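Local coordinates for periplasmic protein (Legionella pneumophila subsp. pneumophila, PDB 4FGQ) that acts as a calcium-dependent periplasmic protease, probably a cysteine proteinase of the bacterial transglutaminase-like family, at residues L107-A112 against A120-S125. Sequence-based numbering, arbitrary orientation.
Sequences LRITYA and AHMVLS
Residues 107-112 and 120-125 are the paired arms of a beta hairpin, in which Arg108, Thr110 and Ala112 face Ser125, Val123 and His121 as hydrogen-bonded antiparallel pairs. Each pair exchanges two backbone bonds; at the middle one, Thr110 N reaches Val123 O at 2.8 Å. Side chains alternate between two faces that differ in character. On the face of these six residues the buried hydroxyls Thr110 OG1 and Ser125 OG meet at 2.8 Å in a hydrogen bond whose donor may be either. Both oxygens stand anti to their own carbonyl carbon (chi1 -59° and -66°), which brings the two together diagonally between neighbouring pairs. The other face is mostly apolar. Ile109 presents CG2 to Met122 CG at 3.7 Å, while its CG1 lies 4.0 Å from Leu124 CD1. Met122, bent at chi2 and chi3, crosses Tyr111 at about a right angle: SD lies 3.6 Å from Tyr111 CB and 5.5 Å from the ring centroid, at the edge, a Met-aromatic contact, while CE meets the ring edge in plane, 3.8 Å from Tyr111 CD1. At the ring's far end Ala120 CB sits 3.5 Å from Tyr111 CZ. His121 NE2 is hydrogen-bonded to Asp138 OD1, and the His121 side chain touches Cys86, consistent with a Cys-His-Asp catalytic triad, as in transglutaminase-like proteinases. Met122 touches Glu87 on helix 86-100, a calcium ligand of this protein, though no calcium is bound in this model; Leu107 packs against that helix too. The hairpin is central in the antiparallel sheet, with strand 153-159 beside 107-114 and strand 135-137 beside 119-126.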
loop_
_atom_site.group_PDB
_atom_site.type_symbol
_atom_site.label_atom_id
_atom_site.label_comp_id
_atom_site.label_asym_id
_atom_site.label_seq_id
_atom_site.Cartn_x
_atom_site.Cartn_y
_atom_site.Cartn_z
ATOM N N LEU A 107 0.712 9.627 -4.995
ATOM C CA LEU A 107 0.220 8.534 -4.168
ATOM C C LEU A 107 0.189 8.935 -2.711
ATOM O O LEU A 107 1.188 9.403 -2.167
ATOM C CB LEU A 107 1.116 7.304 -4.330
ATOM C CG LEU A 107 1.141 6.686 -5.731
ATOM C CD1 LEU A 107 2.303 5.725 -5.850
ATOM C CD2 LEU A 107 -0.170 5.956 -5.991
ATOM N N ARG A 108 -0.960 8.756 -2.070
ATOM C CA ARG A 108 -1.050 9.029 -0.641
ATOM C C ARG A 108 -1.784 7.917 0.047
ATOM O O ARG A 108 -2.936 7.636 -0.284
ATOM C CB ARG A 108 -1.754 10.363 -0.384
ATOM C CG ARG A 108 -0.963 11.557 -0.877
ATOM C CD ARG A 108 -1.603 12.867 -0.512
ATOM N NE ARG A 108 -0.890 13.980 -1.143
ATOM C CZ ARG A 108 -1.284 15.251 -1.091
ATOM N NH1 ARG A 108 -2.388 15.580 -0.437
ATOM N NH2 ARG A 108 -0.573 16.187 -1.704
ATOM N N ILE A 109 -1.104 7.262 0.985
ATOM C CA ILE A 109 -1.742 6.256 1.811
ATOM C C ILE A 109 -2.746 6.995 2.690
ATOM O O ILE A 109 -2.399 7.988 3.341
ATOM C CB ILE A 109 -0.705 5.523 2.668
ATOM C CG1 ILE A 109 0.346 4.848 1.769
ATOM C CG2 ILE A 109 -1.387 4.507 3.585
ATOM C CD1 ILE A 109 1.628 4.417 2.521
ATOM N N THR A 110 -3.996 6.529 2.714
ATOM C CA THR A 110 -5.073 7.318 3.312
ATOM C C THR A 110 -5.780 6.582 4.435
ATOM O O THR A 110 -6.302 5.490 4.229
ATOM C CB THR A 110 -6.133 7.687 2.264
ATOM O OG1 THR A 110 -5.512 8.436 1.215
ATOM C CG2 THR A 110 -7.243 8.541 2.879
ATOM N N TYR A 111 -5.822 7.214 5.598
ATOM C CA TYR A 111 -6.539 6.685 6.753
ATOM C C TYR A 111 -7.921 7.315 6.731
ATOM O O TYR A 111 -8.059 8.545 6.769
ATOM C CB TYR A 111 -5.777 7.076 8.007
ATOM C CG TYR A 111 -6.346 6.634 9.344
ATOM C CD1 TYR A 111 -5.809 5.553 10.014
ATOM C CD2 TYR A 111 -7.347 7.355 9.965
ATOM C CE1 TYR A 111 -6.287 5.172 11.256
ATOM C CE2 TYR A 111 -7.829 6.984 11.199
ATOM C CZ TYR A 111 -7.298 5.891 11.836
ATOM O OH TYR A 111 -7.777 5.520 13.077
ATOM N N ALA A 112 -8.946 6.473 6.657
ATOM C CA ALA A 112 -10.311 6.949 6.521
ATOM C C ALA A 112 -11.210 6.304 7.572
ATOM O O ALA A 112 -10.926 5.216 8.067
ATOM C CB ALA A 112 -10.840 6.651 5.117
ATOM N N ALA A 120 -11.996 2.449 11.561
ATOM C CA ALA A 120 -11.022 3.055 10.665
ATOM C C ALA A 120 -10.627 2.061 9.576
ATOM O O ALA A 120 -10.633 0.840 9.788
ATOM C CB ALA A 120 -9.807 3.538 11.437
ATOM N N HIS A 121 -10.307 2.586 8.403
ATOM C CA HIS A 121 -9.928 1.754 7.271
ATOM C C HIS A 121 -8.916 2.492 6.420
ATOM O O HIS A 121 -9.124 3.652 6.082
ATOM C CB HIS A 121 -11.152 1.443 6.416
ATOM C CG HIS A 121 -10.897 0.413 5.363
ATOM N ND1 HIS A 121 -10.639 -0.909 5.670
ATOM C CD2 HIS A 121 -10.846 0.507 4.013
ATOM C CE1 HIS A 121 -10.441 -1.582 4.549
ATOM N NE2 HIS A 121 -10.569 -0.751 3.533
ATOM N N MET A 122 -7.835 1.813 6.056
ATOM C CA MET A 122 -6.763 2.437 5.279
ATOM C C MET A 122 -6.834 1.970 3.837
ATOM O O MET A 122 -7.056 0.779 3.563
ATOM C CB MET A 122 -5.399 2.050 5.865
ATOM C CG MET A 122 -4.204 2.861 5.372
ATOM S SD MET A 122 -3.983 4.383 6.335
ATOM C CE MET A 122 -3.157 3.826 7.824
ATOM N N VAL A 123 -6.647 2.908 2.911
ATOM C CA VAL A 123 -6.608 2.609 1.483
ATOM C C VAL A 123 -5.422 3.344 0.884
ATOM O O VAL A 123 -4.753 4.099 1.583
ATOM C CB VAL A 123 -7.888 3.069 0.762
ATOM C CG1 VAL A 123 -9.107 2.315 1.321
ATOM C CG2 VAL A 123 -8.064 4.582 0.917
ATOM N N LEU A 124 -5.170 3.135 -0.408
ATOM C CA LEU A 124 -4.161 3.923 -1.114
ATOM C C LEU A 124 -4.887 4.820 -2.103
ATOM O O LEU A 124 -5.683 4.337 -2.900
ATOM C CB LEU A 124 -3.180 3.010 -1.855
ATOM C CG LEU A 124 -2.140 3.720 -2.732
ATOM C CD1 LEU A 124 -1.360 4.710 -1.900
ATOM C CD2 LEU A 124 -1.203 2.673 -3.325
ATOM N N SER A 125 -4.648 6.129 -2.020
ATOM C CA SER A 125 -5.277 7.077 -2.932
ATOM C C SER A 125 -4.309 7.504 -4.026
ATOM O O SER A 125 -3.165 7.868 -3.748
ATOM C CB SER A 125 -5.739 8.325 -2.165
ATOM O OG SER A 125 -6.781 8.007 -1.251
#